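PDB 5AWO: isomaltodextranase from Arthrobacter globiformis, which hydrolyses alpha-1,6-glucosidic linkages in dextran-like polysaccharides, releasing successive isomaltose units from the non-reducing chain ends. Local coordinates for residues Pro388-Leu400 with Ala408-Ile422. Sequence-based numbering, arbitrary orientation. Where two conformers were deposited one is given.
Sequences PGSRDTERWAGQL and ALFNRSDTETVTKTI
E394 sets CG beside its own backbone N (chi1 -67°) and runs on extended through chi2, which carries its carboxylate between K420 and the backbone of R412. The two oxygens are used differently: OE2 receives R412 N at 2.8 Å, nearly along the C-O axis and almost straight (170°), whereas K420 NZ reaches OE1 at 2.8 Å from above the carboxylate plane, closing a salt bridge. R395 bends at chi3 (-71°), and its guanidinium divides its edge between two partners in plane: NH1 meets T421 O head-on at 2.9 Å, while NE and NH2 both grip D392 OD2, fixing the rotation of the group. D392 OD1 in turn accepts from E394 N, an Asx turn within the type I turn D392-R395. Beyond it, strands 395-399 and 405-410 form an antiparallel hairpin of the C-terminal beta sandwich, evidenced by paired bonds between W396 and A408 and by F410 N to E394 O. The axes of 395-399 and 418-422 approach to 8.0 Å; on the face opposite W396, R395 CB lies 4.0 Å from I422 CD1 and R395 CG touches L409 CD2. On the face carrying W396 and A408, which lies toward helix 295-302, W396 CD1 touches F410 CE2 at 3.8 Å; the ring planes are nearly perpendicular, but the offset makes this neither a stack nor edge-to-face. R412 NH1 donates to T393 OG1 at 2.9 Å in the guanidinium plane, while R412 NE and NH2 bond S279 and Q283.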
loop_
_atom_site.group_PDB
_atom_site.type_symbol
_atom_site.label_atom_id
_atom_site.label_comp_id
_atom_site.label_asym_id
_atom_site.label_seq_id
_atom_site.Cartn_x
_atom_site.Cartn_y
_atom_site.Cartn_z
ATOM N N PRO A 388 16.393 -4.144 13.962
ATOM C CA PRO A 388 15.251 -5.046 13.834
ATOM C C PRO A 388 14.454 -5.278 15.104
ATOM O O PRO A 388 13.355 -5.819 15.054
ATOM C CB PRO A 388 15.862 -6.366 13.356
ATOM C CG PRO A 388 17.333 -6.238 13.452
ATOM C CD PRO A 388 17.688 -4.815 13.737
ATOM N N GLY A 389 14.972 -4.853 16.253
ATOM C CA GLY A 389 14.190 -4.914 17.478
ATOM C C GLY A 389 13.108 -3.872 17.614
ATOM O O GLY A 389 12.279 -3.950 18.514
ATOM N N SER A 390 13.097 -2.871 16.719
ATOM C CA SER A 390 12.247 -1.710 16.934
ATOM C C SER A 390 10.787 -1.964 16.638
ATOM O O SER A 390 9.924 -1.165 17.016
ATOM C CB SER A 390 12.717 -0.550 16.081
ATOM O OG SER A 390 12.447 -0.789 14.697
ATOM N N ARG A 391 10.483 -3.072 15.935
ATOM C CA ARG A 391 9.119 -3.428 15.563
ATOM C C ARG A 391 9.020 -4.951 15.566
ATOM O O ARG A 391 10.008 -5.640 15.339
ATOM C CB ARG A 391 8.736 -2.866 14.176
ATOM C CG ARG A 391 8.967 -1.370 14.027
ATOM C CD ARG A 391 8.789 -0.908 12.593
ATOM N NE ARG A 391 9.301 0.446 12.431
ATOM C CZ ARG A 391 9.365 1.115 11.297
ATOM N NH1 ARG A 391 8.980 0.548 10.154
ATOM N NH2 ARG A 391 9.818 2.370 11.295
ATOM N N ASP A 392 7.815 -5.450 15.868
ATOM C CA ASP A 392 7.594 -6.899 16.001
ATOM C C ASP A 392 6.938 -7.438 14.733
ATOM O O ASP A 392 5.766 -7.214 14.495
ATOM C CB ASP A 392 6.712 -7.159 17.212
ATOM C CG ASP A 392 6.707 -8.607 17.634
ATOM O OD1 ASP A 392 6.919 -9.495 16.762
ATOM O OD2 ASP A 392 6.482 -8.881 18.840
ATOM N N THR A 393 7.711 -8.207 13.962
ATOM C CA THR A 393 7.209 -8.793 12.721
ATOM C C THR A 393 6.067 -9.790 12.937
ATOM O O THR A 393 5.354 -10.081 11.983
ATOM C CB THR A 393 8.304 -9.531 11.909
ATOM O OG1 THR A 393 8.758 -10.690 12.634
ATOM C CG2 THR A 393 9.458 -8.627 11.566
ATOM N N GLU A 394 5.877 -10.291 14.164
ATOM C CA GLU A 394 4.985 -11.395 14.437
ATOM C C GLU A 394 3.673 -11.018 15.122
ATOM O O GLU A 394 2.858 -11.873 15.384
ATOM C CB GLU A 394 5.715 -12.441 15.256
ATOM C CG GLU A 394 6.840 -13.115 14.492
ATOM C CD GLU A 394 7.578 -14.082 15.364
ATOM O OE1 GLU A 394 8.185 -13.670 16.387
ATOM O OE2 GLU A 394 7.567 -15.303 15.032
ATOM N N ARG A 395 3.477 -9.733 15.436
ATOM C CA ARG A 395 2.235 -9.278 16.054
ATOM C C ARG A 395 1.792 -7.990 15.382
ATOM O O ARG A 395 2.530 -6.972 15.418
ATOM C CB ARG A 395 2.436 -9.050 17.558
ATOM C CG ARG A 395 2.758 -10.339 18.296
ATOM C CD ARG A 395 2.829 -10.150 19.811
ATOM N NE ARG A 395 4.027 -9.390 20.139
ATOM C CZ ARG A 395 4.221 -8.687 21.251
ATOM N NH1 ARG A 395 3.291 -8.600 22.203
ATOM N NH2 ARG A 395 5.380 -8.068 21.410
ATOM N N TRP A 396 0.600 -8.026 14.811
ATOM C CA TRP A 396 0.061 -6.940 13.965
ATOM C C TRP A 396 -1.321 -6.524 14.440
ATOM O O TRP A 396 -2.106 -7.363 14.877
ATOM C CB TRP A 396 -0.061 -7.427 12.515
ATOM C CG TRP A 396 1.264 -7.489 11.816
ATOM C CD1 TRP A 396 2.259 -8.403 11.996
ATOM C CD2 TRP A 396 1.735 -6.560 10.846
ATOM N NE1 TRP A 396 3.329 -8.092 11.198
ATOM C CE2 TRP A 396 3.039 -6.952 10.495
ATOM C CE3 TRP A 396 1.191 -5.414 10.264
ATOM C CZ2 TRP A 396 3.801 -6.237 9.567
ATOM C CZ3 TRP A 396 1.940 -4.714 9.351
ATOM C CH2 TRP A 396 3.234 -5.126 9.013
ATOM N N ALA A 397 -1.608 -5.230 14.357
ATOM C CA ALA A 397 -2.969 -4.758 14.614
ATOM C C ALA A 397 -3.256 -3.520 13.800
ATOM O O ALA A 397 -2.359 -2.719 13.530
ATOM C CB ALA A 397 -3.184 -4.438 16.089
ATOM N N GLY A 398 -4.510 -3.393 13.385
ATOM C CA GLY A 398 -4.973 -2.179 12.762
ATOM C C GLY A 398 -6.419 -1.941 13.105
ATOM O O GLY A 398 -7.157 -2.863 13.434
ATOM N N GLN A 399 -6.831 -0.670 12.980
ATOM C CA GLN A 399 -8.171 -0.270 13.344
ATOM C C GLN A 399 -8.978 0.043 12.138
ATOM O O GLN A 399 -8.491 0.678 11.188
ATOM C CB GLN A 399 -8.117 0.963 14.241
ATOM C CG GLN A 399 -9.443 1.283 14.895
ATOM C CD GLN A 399 -9.287 2.284 16.037
ATOM O OE1 GLN A 399 -8.321 3.076 16.106
ATOM N NE2 GLN A 399 -10.230 2.216 16.977
ATOM N N LEU A 400 -10.234 -0.380 12.151
ATOM C CA LEU A 400 -11.164 -0.080 11.108
ATOM C C LEU A 400 -11.879 1.252 11.398
ATOM O O LEU A 400 -11.932 1.675 12.558
ATOM C CB LEU A 400 -12.197 -1.205 10.959
ATOM C CG LEU A 400 -11.773 -2.604 10.452
ATOM C CD1 LEU A 400 -10.986 -2.451 9.168
ATOM C CD2 LEU A 400 -10.978 -3.392 11.458
ATOM N N ALA A 408 -3.574 -9.789 14.294
ATOM C CA ALA A 408 -2.969 -11.021 13.723
ATOM C C ALA A 408 -1.697 -11.386 14.455
ATOM O O ALA A 408 -0.872 -10.537 14.777
ATOM C CB ALA A 408 -2.716 -10.831 12.245
ATOM N N LEU A 409 -1.575 -12.685 14.766
ATOM C CA LEU A 409 -0.484 -13.217 15.553
ATOM C C LEU A 409 0.195 -14.320 14.720
ATOM O O LEU A 409 -0.505 -15.133 14.109
ATOM C CB LEU A 409 -1.000 -13.802 16.850
ATOM C CG LEU A 409 -1.866 -12.900 17.721
ATOM C CD1 LEU A 409 -2.481 -13.676 18.869
ATOM C CD2 LEU A 409 -1.112 -11.707 18.252
ATOM N N PHE A 410 1.539 -14.312 14.697
ATOM C CA PHE A 410 2.308 -15.188 13.816
ATOM C C PHE A 410 3.402 -15.879 14.605
ATOM O O PHE A 410 3.978 -15.302 15.505
ATOM C CB PHE A 410 2.951 -14.375 12.682
ATOM C CG PHE A 410 1.968 -13.685 11.798
ATOM C CD1 PHE A 410 1.453 -14.312 10.680
ATOM C CD2 PHE A 410 1.581 -12.382 12.063
ATOM C CE1 PHE A 410 0.505 -13.702 9.882
ATOM C CE2 PHE A 410 0.684 -11.748 11.227
ATOM C CZ PHE A 410 0.141 -12.396 10.139
ATOM N N ASN A 411 3.716 -17.106 14.204
ATOM C CA ASN A 411 4.892 -17.830 14.716
ATOM C C ASN A 411 5.814 -18.239 13.593
ATOM O O ASN A 411 5.574 -19.241 12.920
ATOM C CB ASN A 411 4.503 -19.043 15.550
ATOM C CG ASN A 411 5.717 -19.799 16.051
ATOM O OD1 ASN A 411 6.841 -19.277 16.030
ATOM N ND2 ASN A 411 5.510 -21.005 16.526
ATOM N N ARG A 412 6.897 -17.471 13.436
ATOM C CA ARG A 412 7.882 -17.711 12.390
ATOM C C ARG A 412 8.964 -18.728 12.778
ATOM O O ARG A 412 9.851 -19.029 11.955
ATOM C CB ARG A 412 8.482 -16.382 11.953
ATOM C CG ARG A 412 7.478 -15.405 11.366
ATOM C CD ARG A 412 8.073 -14.037 11.101
ATOM N NE ARG A 412 9.094 -14.113 10.058
ATOM C CZ ARG A 412 10.141 -13.317 9.954
ATOM N NH1 ARG A 412 10.320 -12.292 10.781
ATOM N NH2 ARG A 412 11.034 -13.581 9.015
ATOM N N SER A 413 8.922 -19.296 13.989
ATOM C CA SER A 413 9.847 -20.366 14.314
ATOM C C SER A 413 9.595 -21.559 13.385
ATOM O O SER A 413 8.437 -21.893 13.068
ATOM C CB SER A 413 9.650 -20.834 15.746
ATOM O OG SER A 413 10.500 -21.945 16.033
ATOM N N ASP A 414 10.666 -22.247 12.969
ATOM C CA ASP A 414 10.502 -23.468 12.195
ATOM C C ASP A 414 10.245 -24.703 13.071
ATOM O O ASP A 414 9.812 -25.732 12.583
ATOM C CB ASP A 414 11.712 -23.645 11.276
ATOM C CG ASP A 414 12.063 -22.350 10.550
ATOM O OD1 ASP A 414 11.186 -21.757 9.877
ATOM O OD2 ASP A 414 13.218 -21.882 10.668
ATOM N N THR A 415 10.466 -24.586 14.367
ATOM C CA THR A 415 10.434 -25.792 15.224
ATOM C C THR A 415 9.597 -25.676 16.495
ATOM O O THR A 415 8.939 -26.653 16.928
ATOM C CB THR A 415 11.866 -26.136 15.584
ATOM O OG1 THR A 415 12.601 -26.310 14.377
ATOM C CG2 THR A 415 11.959 -27.442 16.390
ATOM N N GLU A 416 9.577 -24.503 17.105
ATOM C CA GLU A 416 8.967 -24.373 18.408
ATOM C C GLU A 416 7.550 -23.862 18.325
ATOM O O GLU A 416 7.228 -23.064 17.457
ATOM C CB GLU A 416 9.750 -23.389 19.272
ATOM C CG GLU A 416 11.213 -23.737 19.452
ATOM C CD GLU A 416 11.438 -25.113 20.022
ATOM O OE1 GLU A 416 10.703 -25.538 20.944
ATOM O OE2 GLU A 416 12.382 -25.781 19.565
ATOM N N THR A 417 6.717 -24.309 19.253
ATOM C CA THR A 417 5.411 -23.717 19.490
ATOM C C THR A 417 5.597 -22.503 20.387
ATOM O O THR A 417 6.350 -22.565 21.367
ATOM C CB THR A 417 4.478 -24.780 20.104
ATOM O OG1 THR A 417 4.278 -25.802 19.118
ATOM C CG2 THR A 417 3.151 -24.187 20.507
ATOM N N VAL A 418 5.026 -21.364 20.004
ATOM C CA VAL A 418 5.285 -20.096 20.680
ATOM C C VAL A 418 3.969 -19.363 20.919
ATOM O O VAL A 418 3.108 -19.286 20.027
ATOM C CB VAL A 418 6.222 -19.209 19.825
ATOM C CG1 VAL A 418 6.461 -17.851 20.472
ATOM C CG2 VAL A 418 7.535 -19.929 19.557
ATOM N N THR A 419 3.820 -18.830 22.123
ATOM C CA THR A 419 2.663 -18.056 22.491
ATOM C C THR A 419 2.870 -16.597 22.071
ATOM O O THR A 419 3.925 -16.009 22.362
ATOM C CB THR A 419 2.397 -18.129 23.997
ATOM O OG1 THR A 419 2.077 -19.481 24.321
ATOM C CG2 THR A 419 1.249 -17.178 24.413
ATOM N N LYS A 420 1.870 -16.033 21.408
ATOM C CA LYS A 420 1.850 -14.634 21.036
ATOM C C LYS A 420 0.595 -13.994 21.586
ATOM O O LYS A 420 -0.476 -14.613 21.557
ATOM C CB LYS A 420 1.851 -14.482 19.509
ATOM C CG LYS A 420 3.063 -15.071 18.803
ATOM C CD LYS A 420 4.348 -14.348 19.159
ATOM C CE LYS A 420 5.529 -14.871 18.363
ATOM N NZ LYS A 420 6.835 -14.297 18.800
ATOM N N THR A 421 0.716 -12.743 22.035
ATOM C CA THR A 421 -0.390 -12.052 22.708
ATOM C C THR A 421 -0.373 -10.573 22.350
ATOM O O THR A 421 0.701 -9.956 22.266
ATOM C CB THR A 421 -0.272 -12.206 24.233
ATOM O OG1 THR A 421 -0.373 -13.590 24.586
ATOM C CG2 THR A 421 -1.337 -11.435 24.961
ATOM N N ILE A 422 -1.563 -10.033 22.134
ATOM C CA ILE A 422 -1.772 -8.595 22.042
ATOM C C ILE A 422 -2.768 -8.210 23.139
ATOM O O ILE A 422 -3.887 -8.715 23.195
ATOM C CB ILE A 422 -2.261 -8.168 20.638
ATOM C CG1 ILE A 422 -1.066 -8.119 19.668
ATOM C CG2 ILE A 422 -2.950 -6.801 20.655
ATOM C CD1 ILE A 422 -0.102 -6.997 19.933
HETATM O O HOH W 1 6.440 -11.595 19.324
HETATM O O HOH W 2 7.954 -16.972 17.166
#